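Local coordinates for protein alternansucrase (Leuconostoc mesenteroides, PDB 6HVG) that belongs to glycoside hydrolase family 70, whose catalytic domain is built on a TIM-barrel scaffold, and carries repeats resembling cell-wall-binding modules, at residues L705-K718 with D721-A735. Numbering follows the deposited sequence.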
# COMPACT_ATOMS: atom_id res chain seq x y z
N LEU A 705 3.50 31.30 -5.70
CA LEU A 705 4.34 32.41 -5.27
C LEU A 705 4.91 32.23 -3.86
O LEU A 705 6.05 32.62 -3.62
CB LEU A 705 3.56 33.74 -5.35
CG LEU A 705 2.99 34.14 -6.72
CD1 LEU A 705 2.29 35.49 -6.66
CD2 LEU A 705 4.08 34.20 -7.78
N ASP A 706 4.10 31.68 -2.94
CA ASP A 706 4.46 31.54 -1.53
C ASP A 706 4.83 32.92 -0.99
O ASP A 706 5.97 33.17 -0.60
CB ASP A 706 5.59 30.51 -1.38
CG ASP A 706 6.01 30.28 0.08
OD1 ASP A 706 5.15 30.34 0.98
OD2 ASP A 706 7.21 30.00 0.33
N THR A 707 3.86 33.84 -1.02
CA THR A 707 4.12 35.23 -0.61
C THR A 707 4.52 35.36 0.85
O THR A 707 5.23 36.28 1.23
CB THR A 707 2.92 36.14 -0.90
OG1 THR A 707 1.74 35.59 -0.31
CG2 THR A 707 2.69 36.24 -2.40
N GLY A 708 4.07 34.40 1.66
CA GLY A 708 4.50 34.30 3.04
C GLY A 708 6.00 34.33 3.22
O GLY A 708 6.49 34.61 4.30
N TYR A 709 6.73 34.01 2.16
CA TYR A 709 8.17 34.09 2.16
C TYR A 709 8.59 35.46 2.66
O TYR A 709 9.47 35.56 3.50
CB TYR A 709 8.70 33.84 0.75
CG TYR A 709 10.21 34.00 0.62
CD1 TYR A 709 11.06 33.02 1.08
CD2 TYR A 709 10.77 35.14 0.04
CE1 TYR A 709 12.44 33.15 0.96
CE2 TYR A 709 12.14 35.29 -0.06
CZ TYR A 709 12.97 34.30 0.40
OH TYR A 709 14.33 34.44 0.32
N TYR A 710 7.93 36.50 2.16
CA TYR A 710 8.19 37.89 2.56
C TYR A 710 7.27 38.27 3.73
O TYR A 710 6.14 37.78 3.81
CB TYR A 710 7.95 38.86 1.39
CG TYR A 710 9.00 38.79 0.30
CD1 TYR A 710 10.32 39.16 0.56
CD2 TYR A 710 8.66 38.37 -0.98
CE1 TYR A 710 11.30 39.08 -0.44
CE2 TYR A 710 9.61 38.29 -1.99
CZ TYR A 710 10.94 38.65 -1.73
OH TYR A 710 11.88 38.58 -2.75
N LEU A 711 7.76 39.13 4.63
CA LEU A 711 6.92 39.67 5.70
C LEU A 711 5.73 40.43 5.12
O LEU A 711 5.94 41.30 4.28
CB LEU A 711 7.72 40.59 6.62
CG LEU A 711 8.50 39.91 7.76
CD1 LEU A 711 9.39 40.90 8.51
CD2 LEU A 711 7.56 39.19 8.72
N ASN A 712 4.51 40.10 5.56
CA ASN A 712 3.27 40.77 5.11
C ASN A 712 3.03 40.68 3.58
O ASN A 712 2.43 41.57 2.95
CB ASN A 712 3.23 42.27 5.53
CG ASN A 712 3.09 42.47 7.04
OD1 ASN A 712 2.73 41.56 7.81
ND2 ASN A 712 3.39 43.70 7.48
N GLY A 713 3.50 39.60 2.99
CA GLY A 713 3.43 39.49 1.55
C GLY A 713 3.70 40.85 0.95
O GLY A 713 3.00 41.26 0.06
N ASP A 714 4.70 41.56 1.47
CA ASP A 714 5.01 42.88 1.00
C ASP A 714 5.88 42.72 -0.25
O ASP A 714 7.12 42.75 -0.21
CB ASP A 714 5.72 43.73 2.06
CG ASP A 714 5.22 45.17 2.08
OD1 ASP A 714 4.96 45.74 0.99
OD2 ASP A 714 5.08 45.72 3.19
N LEU A 715 5.19 42.52 -1.36
CA LEU A 715 5.82 42.43 -2.66
C LEU A 715 6.33 43.81 -2.98
O LEU A 715 7.26 43.98 -3.75
CB LEU A 715 4.81 41.93 -3.70
CG LEU A 715 4.11 40.63 -3.30
CD1 LEU A 715 3.30 40.05 -4.46
CD2 LEU A 715 5.13 39.61 -2.81
N ASN A 716 5.75 44.82 -2.35
CA ASN A 716 6.25 46.17 -2.54
C ASN A 716 7.54 46.32 -1.79
O ASN A 716 8.52 46.79 -2.34
CB ASN A 716 5.22 47.20 -2.10
CG ASN A 716 4.07 47.31 -3.08
OD1 ASN A 716 4.29 47.45 -4.29
ND2 ASN A 716 2.84 47.24 -2.57
N LYS A 717 7.56 45.87 -0.54
CA LYS A 717 8.70 46.08 0.35
C LYS A 717 9.75 44.95 0.36
O LYS A 717 10.94 45.21 0.58
CB LYS A 717 8.20 46.27 1.77
CG LYS A 717 9.13 47.12 2.62
CD LYS A 717 8.39 47.81 3.77
CE LYS A 717 9.36 48.52 4.72
NZ LYS A 717 10.24 47.59 5.50
N LYS A 718 9.30 43.70 0.18
CA LYS A 718 10.19 42.53 -0.01
C LYS A 718 11.14 42.25 1.15
O LYS A 718 12.33 42.02 0.96
CB LYS A 718 11.01 42.63 -1.32
CG LYS A 718 10.22 42.42 -2.59
CD LYS A 718 11.09 42.68 -3.81
CE LYS A 718 10.20 42.89 -5.03
NZ LYS A 718 10.90 43.49 -6.21
N ASP A 721 11.15 36.90 5.61
CA ASP A 721 10.73 36.46 6.93
C ASP A 721 11.71 35.44 7.50
O ASP A 721 11.71 34.26 7.14
CB ASP A 721 9.32 35.87 6.85
CG ASP A 721 8.64 35.69 8.21
OD1 ASP A 721 9.31 35.79 9.27
OD2 ASP A 721 7.42 35.44 8.21
N LYS A 722 12.54 35.91 8.42
CA LYS A 722 13.60 35.12 9.02
C LYS A 722 13.04 33.98 9.88
O LYS A 722 13.72 32.98 10.06
CB LYS A 722 14.50 36.04 9.87
CG LYS A 722 15.98 35.73 9.84
CD LYS A 722 16.75 36.79 10.66
CE LYS A 722 18.18 36.37 11.02
NZ LYS A 722 18.71 37.06 12.24
N ASN A 723 11.81 34.10 10.40
CA ASN A 723 11.30 33.10 11.35
C ASN A 723 9.88 32.59 11.09
O ASN A 723 8.93 32.95 11.78
CB ASN A 723 11.44 33.62 12.79
CG ASN A 723 10.98 35.06 12.95
OD1 ASN A 723 11.73 35.90 13.45
ND2 ASN A 723 9.75 35.35 12.52
N ARG A 724 9.76 31.69 10.11
CA ARG A 724 8.49 31.06 9.78
C ARG A 724 8.55 29.62 10.27
O ARG A 724 9.65 29.09 10.46
CB ARG A 724 8.26 31.03 8.26
CG ARG A 724 8.36 32.36 7.54
CD ARG A 724 8.34 32.13 6.03
NE ARG A 724 7.06 31.62 5.55
CZ ARG A 724 6.88 30.93 4.42
NH1 ARG A 724 7.89 30.62 3.63
NH2 ARG A 724 5.66 30.53 4.09
N PRO A 725 7.38 28.97 10.46
CA PRO A 725 7.31 27.54 10.85
C PRO A 725 7.74 26.47 9.79
O PRO A 725 6.98 25.53 9.51
CB PRO A 725 5.83 27.37 11.29
CG PRO A 725 5.10 28.61 10.85
CD PRO A 725 6.13 29.69 10.74
N ASN A 726 8.96 26.59 9.23
CA ASN A 726 9.53 25.59 8.31
C ASN A 726 8.56 25.22 7.16
O ASN A 726 8.29 24.04 6.91
CB ASN A 726 9.91 24.31 9.09
N SER A 727 8.01 26.23 6.49
CA SER A 727 6.97 26.04 5.48
C SER A 727 7.29 26.69 4.13
O SER A 727 8.32 27.36 3.92
CB SER A 727 5.64 26.56 6.05
OG SER A 727 5.84 27.72 6.84
N GLY A 728 6.40 26.43 3.18
CA GLY A 728 6.46 27.08 1.88
C GLY A 728 7.35 26.35 0.90
O GLY A 728 7.90 25.29 1.19
N THR A 729 7.54 26.98 -0.25
CA THR A 729 8.18 26.33 -1.37
C THR A 729 9.67 26.49 -1.12
O THR A 729 10.10 27.46 -0.47
CB THR A 729 7.74 26.95 -2.72
OG1 THR A 729 7.97 26.02 -3.76
CG2 THR A 729 8.51 28.26 -3.03
N LEU A 730 10.45 25.55 -1.63
CA LEU A 730 11.89 25.49 -1.35
C LEU A 730 12.69 26.68 -1.87
O LEU A 730 13.64 27.12 -1.22
CB LEU A 730 12.44 24.22 -1.97
CG LEU A 730 13.94 24.01 -1.90
CD1 LEU A 730 14.38 23.82 -0.46
CD2 LEU A 730 14.36 22.81 -2.75
N VAL A 731 12.29 27.19 -3.04
CA VAL A 731 12.96 28.33 -3.67
C VAL A 731 11.94 29.40 -4.03
O VAL A 731 11.05 29.16 -4.85
CB VAL A 731 13.70 27.88 -4.95
CG1 VAL A 731 14.31 29.07 -5.70
CG2 VAL A 731 14.78 26.87 -4.62
N ASN A 732 12.07 30.59 -3.45
CA ASN A 732 11.17 31.66 -3.83
C ASN A 732 11.56 32.21 -5.20
O ASN A 732 12.74 32.42 -5.50
CB ASN A 732 11.12 32.80 -2.81
CG ASN A 732 9.84 33.63 -2.95
OD1 ASN A 732 9.79 34.62 -3.69
ND2 ASN A 732 8.79 33.21 -2.28
N ARG A 733 10.54 32.46 -6.02
CA ARG A 733 10.75 32.91 -7.37
C ARG A 733 9.95 34.17 -7.71
O ARG A 733 9.84 34.55 -8.88
CB ARG A 733 10.37 31.77 -8.31
CG ARG A 733 11.35 30.61 -8.25
CD ARG A 733 10.98 29.51 -9.22
NE ARG A 733 11.95 28.42 -9.18
CZ ARG A 733 11.87 27.36 -8.38
NH1 ARG A 733 10.89 27.21 -7.51
NH2 ARG A 733 12.82 26.44 -8.43
N ILE A 734 9.45 34.86 -6.69
CA ILE A 734 8.71 36.10 -6.90
C ILE A 734 9.63 37.16 -7.48
O ILE A 734 9.28 37.81 -8.46
CB ILE A 734 8.10 36.62 -5.58
CG1 ILE A 734 6.96 35.69 -5.14
CG2 ILE A 734 7.62 38.06 -5.73
CD1 ILE A 734 6.43 35.94 -3.74
N ALA A 735 10.81 37.31 -6.86
CA ALA A 735 11.86 38.18 -7.41
C ALA A 735 13.22 37.59 -7.09
O ALA A 735 13.93 38.07 -6.21
CB ALA A 735 11.74 39.58 -6.86
O HOH W 1 7.95 32.09 -5.33
O HOH W 2 9.50 30.80 -0.65
O HOH W 3 11.91 36.17 -4.40
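Asp706 holds CG anti to its backbone N (chi1 -179°), and the bend of Arg724 at chi3 (67°) brings its guanidinium to that carboxylate from the opposite direction. The salt bridge joins Arg724 NH2 to Asp706 OD1 at 3.2 Å; the nitrogen lies on the syn lone pair, but the oxygen is tilted out of the guanidinium plane, and a second bond, Arg724 NH1 to Asp706 OD2, is weak at 3.4 Å. Asp706 OD2 also accepts from Thr729 N at 3.1 Å, met from above the carboxylate plane, and from a water that Asn732 ND2 donates to, so it holds Thr729 directly and Asn732 through that water.

Asn732 lays its amide nearly flat on the Tyr709 ring, planes 18° apart, with CB 3.6 Å from the ring centroid in a CH-pi contact. Its OD1 accepts from Ile734 N at 3.0 Å, an Asx turn, while a further water links OD1 to Tyr710 OH and Ala735 N. Ile734 CG1 packs on Leu705 CB at 3.9 Å. The backbone bond from Asp721 N to Tyr709 O (3.0 Å) pins the start of 721-735 to the end of the 3-10 turn 707-709.

This surface loop folds on itself between helix 681-692 and strand 735-736: Thr729 OG1 is hydrogen-bonded to Thr682 OG1 of that helix, Leu730 touches strand 745-747 of the eight-stranded parallel TIM-barrel sheet, and Leu705 rests on strand 862-866, which pairs with 735-736.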